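Local coordinates for trans-isoprenyl diphosphate synthase (Caulobacter crescentus, PDB 3OYR), which probably makes octaprenyl diphosphate, the side-chain precursor of isoprenoid quinones, by adding isopentenyl units to an allylic diphosphate with the help of divalent metal ions, at residues 183-186 and 187-190; 301-304 and 305-309. All coordinates share one frame; numbering follows the deposited sequence.

Contact 1: residues 183-186 and 187-190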
ATOM      1  N   VAL B 183      -0.987 -24.795  -6.033  1.00 40.54           N
ATOM      2  CA  VAL B 183      -0.342 -23.607  -5.472  1.00 42.02           C
ATOM      3  C   VAL B 183      -0.374 -22.455  -6.487  1.00 41.99           C
ATOM      4  O   VAL B 183      -0.674 -21.325  -6.112  1.00 45.92           O
ATOM      5  CB  VAL B 183       1.109 -23.885  -4.950  1.00 41.23           C
ATOM      6  CG1 VAL B 183       1.793 -22.587  -4.445  1.00 37.09           C
ATOM      7  CG2 VAL B 183       1.084 -24.936  -3.821  1.00 41.18           C
ATOM      8  N   TYR B 184      -0.106 -22.756  -7.760  1.00 32.62           N
ATOM      9  CA  TYR B 184      -0.232 -21.770  -8.816  1.00 28.70           C
ATOM     10  C   TYR B 184      -1.620 -21.115  -8.868  1.00 33.54           C
ATOM     11  O   TYR B 184      -1.709 -19.893  -8.968  1.00 26.81           O
ATOM     12  CB  TYR B 184       0.100 -22.364 -10.177  1.00 31.86           C
ATOM     13  CG  TYR B 184      -0.313 -21.468 -11.321  1.00 31.29           C
ATOM     14  CD1 TYR B 184       0.470 -20.390 -11.699  1.00 34.55           C
ATOM     15  CD2 TYR B 184      -1.498 -21.699 -12.014  1.00 39.32           C
ATOM     16  CE1 TYR B 184       0.094 -19.575 -12.733  1.00 29.68           C
ATOM     17  CE2 TYR B 184      -1.891 -20.872 -13.036  1.00 34.23           C
ATOM     18  CZ  TYR B 184      -1.084 -19.825 -13.400  1.00 35.91           C
ATOM     19  OH  TYR B 184      -1.481 -19.009 -14.436  1.00 40.51           O
ATOM     20  N   LEU B 185      -2.675 -21.931  -8.833  1.00 31.75           N
ATOM     21  CA  LEU B 185      -4.048 -21.431  -8.844  1.00 36.32           C
ATOM     22  C   LEU B 185      -4.424 -20.666  -7.581  1.00 33.54           C
ATOM     23  O   LEU B 185      -5.289 -19.802  -7.616  1.00 36.73           O
ATOM     24  CB  LEU B 185      -5.049 -22.566  -9.053  1.00 35.60           C
ATOM     25  CG  LEU B 185      -5.123 -23.255 -10.421  1.00 40.12           C
ATOM     26  CD1 LEU B 185      -6.130 -24.414 -10.340  1.00 36.22           C
ATOM     27  CD2 LEU B 185      -5.482 -22.293 -11.543  1.00 34.55           C
ATOM     28  N   GLU B 186      -3.810 -21.038  -6.469  1.00 33.72           N
ATOM     29  CA  GLU B 186      -3.969 -20.324  -5.215  1.00 34.86           C
ATOM     30  C   GLU B 186      -3.330 -18.940  -5.333  1.00 36.09           C
ATOM     31  O   GLU B 186      -3.925 -17.966  -4.938  1.00 23.76           O
ATOM     32  CB  GLU B 186      -3.336 -21.128  -4.078  1.00 36.82           C
ATOM     33  CG  GLU B 186      -3.533 -20.545  -2.694  1.00 50.87           C
ATOM     34  CD  GLU B 186      -2.781 -21.310  -1.600  1.00 63.53           C
ATOM     35  OE1 GLU B 186      -2.756 -20.804  -0.455  1.00 64.59           O
ATOM     36  OE2 GLU B 186      -2.220 -22.403  -1.876  1.00 58.92           O
ATOM     37  N   ILE B 187      -2.128 -18.865  -5.908  1.00 25.21           N
ATOM     38  CA  ILE B 187      -1.452 -17.612  -6.165  1.00 26.94           C
ATOM     39  C   ILE B 187      -2.240 -16.681  -7.082  1.00 30.83           C
ATOM     40  O   ILE B 187      -2.453 -15.510  -6.730  1.00 32.83           O
ATOM     41  CB  ILE B 187      -0.067 -17.883  -6.802  1.00 28.04           C
ATOM     42  CG1 ILE B 187       0.867 -18.515  -5.760  1.00 29.75           C
ATOM     43  CG2 ILE B 187       0.494 -16.637  -7.527  1.00 26.25           C
ATOM     44  CD1 ILE B 187       2.202 -19.055  -6.356  1.00 27.88           C
ATOM     45  N   ILE B 188      -2.681 -17.179  -8.244  1.00 25.68           N
ATOM     46  CA  ILE B 188      -3.404 -16.302  -9.170  1.00 25.38           C
ATOM     47  C   ILE B 188      -4.768 -15.902  -8.606  1.00 28.98           C
ATOM     48  O   ILE B 188      -5.239 -14.806  -8.859  1.00 27.44           O
ATOM     49  CB  ILE B 188      -3.477 -16.833 -10.632  1.00 26.23           C
ATOM     50  CG1 ILE B 188      -4.270 -18.153 -10.744  1.00 19.61           C
ATOM     51  CG2 ILE B 188      -2.057 -17.011 -11.164  1.00 24.93           C
ATOM     52  CD1 ILE B 188      -4.772 -18.484 -12.173  1.00 24.72           C
ATOM     53  N   GLN B 189      -5.375 -16.759  -7.792  1.00 24.70           N
ATOM     54  CA  GLN B 189      -6.657 -16.357  -7.202  1.00 24.67           C
ATOM     55  C   GLN B 189      -6.472 -15.146  -6.268  1.00 23.07           C
ATOM     56  O   GLN B 189      -7.269 -14.196  -6.289  1.00 30.66           O
ATOM     57  CB  GLN B 189      -7.364 -17.517  -6.509  1.00 23.98           C
ATOM     58  CG  GLN B 189      -8.748 -17.103  -5.969  1.00 24.91           C
ATOM     59  CD  GLN B 189      -9.531 -18.239  -5.360  1.00 38.54           C
ATOM     60  OE1 GLN B 189      -9.760 -19.269  -5.993  1.00 35.11           O
ATOM     61  NE2 GLN B 189     -10.004 -18.032  -4.138  1.00 43.54           N
ATOM     62  N   ALA B 190      -5.398 -15.182  -5.491  1.00 29.70           N
ATOM     63  CA  ALA B 190      -5.119 -14.166  -4.491  1.00 29.94           C
ATOM     64  C   ALA B 190      -4.602 -12.883  -5.124  1.00 32.46           C
ATOM     65  O   ALA B 190      -5.119 -11.810  -4.853  1.00 28.66           O
ATOM     66  CB  ALA B 190      -4.128 -14.697  -3.449  1.00 24.50           C
TER

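Contact 2: residues 301-304 and 305-309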
ATOM      1  N   GLY B 301       1.475 -27.557 -27.041  1.00 53.26           N
ATOM      2  CA  GLY B 301       0.055 -27.294 -26.790  1.00 50.60           C
ATOM      3  C   GLY B 301      -0.216 -26.740 -25.399  1.00 49.02           C
ATOM      4  O   GLY B 301      -1.370 -26.682 -24.965  1.00 50.99           O
ATOM      5  N   ALA B 302       0.850 -26.330 -24.708  1.00 47.04           N
ATOM      6  CA  ALA B 302       0.769 -25.875 -23.325  1.00 44.83           C
ATOM      7  C   ALA B 302       0.090 -24.524 -23.225  1.00 44.94           C
ATOM      8  O   ALA B 302      -0.635 -24.272 -22.269  1.00 46.54           O
ATOM      9  CB  ALA B 302       2.134 -25.814 -22.705  1.00 41.82           C
ATOM     10  N   LEU B 303       0.340 -23.665 -24.210  1.00 45.10           N
ATOM     11  CA  LEU B 303      -0.389 -22.417 -24.368  1.00 47.56           C
ATOM     12  C   LEU B 303      -1.887 -22.681 -24.570  1.00 50.88           C
ATOM     13  O   LEU B 303      -2.722 -22.027 -23.939  1.00 50.34           O
ATOM     14  CB  LEU B 303       0.190 -21.610 -25.530  1.00 48.70           C
ATOM     15  CG  LEU B 303      -0.165 -20.121 -25.683  1.00 61.85           C
ATOM     16  CD1 LEU B 303       1.068 -19.327 -26.084  1.00 61.08           C
ATOM     17  CD2 LEU B 303      -1.314 -19.878 -26.676  1.00 61.13           C
ATOM     18  N   ASP B 304      -2.222 -23.646 -25.426  1.00 50.50           N
ATOM     19  CA  ASP B 304      -3.626 -23.960 -25.706  1.00 52.61           C
ATOM     20  C   ASP B 304      -4.367 -24.503 -24.498  1.00 43.87           C
ATOM     21  O   ASP B 304      -5.503 -24.106 -24.241  1.00 47.32           O
ATOM     22  CB  ASP B 304      -3.764 -24.912 -26.901  1.00 55.93           C
ATOM     23  CG  ASP B 304      -3.556 -24.209 -28.233  1.00 73.50           C
ATOM     24  OD1 ASP B 304      -2.989 -24.841 -29.153  1.00 86.16           O
ATOM     25  OD2 ASP B 304      -3.951 -23.024 -28.362  1.00 79.98           O
ATOM     26  N   ALA B 305      -3.716 -25.401 -23.763  1.00 37.27           N
ATOM     27  CA  ALA B 305      -4.286 -26.002 -22.552  1.00 37.37           C
ATOM     28  C   ALA B 305      -4.563 -24.961 -21.436  1.00 37.44           C
ATOM     29  O   ALA B 305      -5.573 -25.056 -20.736  1.00 41.59           O
ATOM     30  CB  ALA B 305      -3.392 -27.132 -22.043  1.00 29.33           C
ATOM     31  N   THR B 306      -3.673 -23.974 -21.301  1.00 40.79           N
ATOM     32  CA  THR B 306      -3.852 -22.822 -20.403  1.00 32.74           C
ATOM     33  C   THR B 306      -5.127 -22.043 -20.743  1.00 37.28           C
ATOM     34  O   THR B 306      -5.956 -21.754 -19.857  1.00 32.57           O
ATOM     35  CB  THR B 306      -2.630 -21.875 -20.483  1.00 39.26           C
ATOM     36  OG1 THR B 306      -1.442 -22.599 -20.145  1.00 34.41           O
ATOM     37  CG2 THR B 306      -2.772 -20.697 -19.510  1.00 37.03           C
ATOM     38  N   LEU B 307      -5.288 -21.737 -22.030  1.00 36.14           N
ATOM     39  CA  LEU B 307      -6.471 -21.036 -22.525  1.00 36.79           C
ATOM     40  C   LEU B 307      -7.761 -21.853 -22.466  1.00 33.84           C
ATOM     41  O   LEU B 307      -8.848 -21.271 -22.314  1.00 30.98           O
ATOM     42  CB  LEU B 307      -6.232 -20.444 -23.929  1.00 37.13           C
ATOM     43  CG  LEU B 307      -5.115 -19.383 -24.069  1.00 41.37           C
ATOM     44  CD1 LEU B 307      -4.931 -18.949 -25.528  1.00 40.67           C
ATOM     45  CD2 LEU B 307      -5.337 -18.153 -23.187  1.00 39.08           C
ATOM     46  N   ASP B 308      -7.647 -23.183 -22.563  1.00 35.00           N
ATOM     47  CA  ASP B 308      -8.786 -24.100 -22.319  1.00 36.30           C
ATOM     48  C   ASP B 308      -9.280 -23.970 -20.884  1.00 27.56           C
ATOM     49  O   ASP B 308     -10.494 -23.944 -20.619  1.00 33.99           O
ATOM     50  CB  ASP B 308      -8.408 -25.571 -22.558  1.00 38.75           C
ATOM     51  CG  ASP B 308      -8.266 -25.930 -24.039  1.00 51.43           C
ATOM     52  OD1 ASP B 308      -7.559 -26.922 -24.336  1.00 58.94           O
ATOM     53  OD2 ASP B 308      -8.841 -25.236 -24.905  1.00 49.34           O
ATOM     54  N   LEU B 309      -8.337 -23.895 -19.959  1.00 30.08           N
ATOM     55  CA  LEU B 309      -8.670 -23.719 -18.554  1.00 32.12           C
ATOM     56  C   LEU B 309      -9.256 -22.316 -18.331  1.00 29.24           C
ATOM     57  O   LEU B 309     -10.259 -22.161 -17.637  1.00 33.16           O
ATOM     58  CB  LEU B 309      -7.442 -23.969 -17.671  1.00 29.32           C
ATOM     59  CG  LEU B 309      -7.642 -23.911 -16.147  1.00 31.94           C
ATOM     60  CD1 LEU B 309      -8.753 -24.856 -15.680  1.00 28.56           C
ATOM     61  CD2 LEU B 309      -6.336 -24.209 -15.399  1.00 31.23           C
TER

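Contact 1: residues 183-186 and 187-190
Ile188 lays its branched methyl CG2 over one face of the Tyr184 ring, one helical turn back. CG2 stands 4.0 Å from the ring centroid and 28° off the ring normal, a CH-pi contact made over the face rather than at the rim; its nearest ring atoms are CE1 and CZ, on the hydroxyl half. CG1 of Ile188 sits between the backbone N and the carbonyl carbon (chi1 64°), which carries the longer branch past the CE2 edge of the ring, on the same side of its plane as CG2, with CD1 3.8 Å from Tyr184 CE2. The same CD1 meets Leu185 CD2 at 3.9 Å, the two side chains running side by side, and one methyl thereby fills the hollow between an aromatic ring and a leucine. This is i to i+3 and i to i+4 packing on helix 181-206 of the all-helical isoprenoid synthase fold; the Tyr184-Ile188 ridge abuts Leu230 of helix 211-238, and Tyr184 OH hydrogen-bonds to Asp233 OD2 there, fixing the outer end of the ring. Round the helix, Val183 and Ile187 make a lighter pair, CG1 to CD1 at 4.0 Å, with Ile187 also packed on Leu169 of helix 150-173. Ile187 CG1 lies close beyond the Val183 carbonyl oxygen, 3.2 Å from O. Beneath these methyls the backbone ladder is regular: Ile187 N bonds to Val183 O at 2.9 Å, and Ile188 N to Tyr184 O at 3.0 Å with an N-H...O angle of 165°.

Contact 2: residues 301-304 and 305-309
Thr306 grips the carbonyl of Ala302 twice. Its hydroxyl OG1 donates to Ala302 O at 2.8 Å and its own backbone N donates to the same oxygen at 3.2 Å, the two donors arriving from opposite faces of the carbonyl plane. With OG1 anti to its own carbonyl carbon (chi1 -58°), the hydroxyl folds back along the helix to reach that oxygen. Three further backbone bonds continue the turn: Ala305 N to Gly301 O at 2.9 Å, Leu307 N to Leu303 O, and Asp308 N to Asp304 O. Asp308 OD2 forms a salt bridge with Arg19, whereas the carboxylates of Asp304 and Asp308 keep 6.4 Å between their OD2 atoms. Beyond the polar groups, Leu303 CD2 meets Leu307 CD1 at 3.9 Å, both side chains leaning the same way. Thr306 packs on Pro260 and Leu263 of helix 259-267, and Leu307 on Ala234 of helix 211-238. Gly301, with a positive phi of 75°, ends the preceding helix 287-299 in a Schellman motif and at once occupies the N-cap position of helix 302-320, a tight helix-to-helix junction.

Overall arrangement
Contact 1 and contact 2 are separate single-helix turns, on helices 181-206 and 302-320, whose centres lie about 17 Å apart; their nearest atoms come within about 4 Å without touching. Helix 211-238 links them: Leu230 is touched by Ile188 and Tyr184 from contact 1 and by Thr306 and Leu309 from contact 2. That helix also carries Asp232, a calcium ligand, so both contacts pack against a helix that contributes to the metal site. Contact 1 is the nearer, with the Ile188 side chain about 7 Å from a bound dimethylallyl diphosphate and the Tyr184 side chain about 9 Å from a calcium ion. The Thr306 side chain of contact 2 is about 11 Å from a bound calcium ion and about 11 Å from a bound dimethylallyl diphosphate.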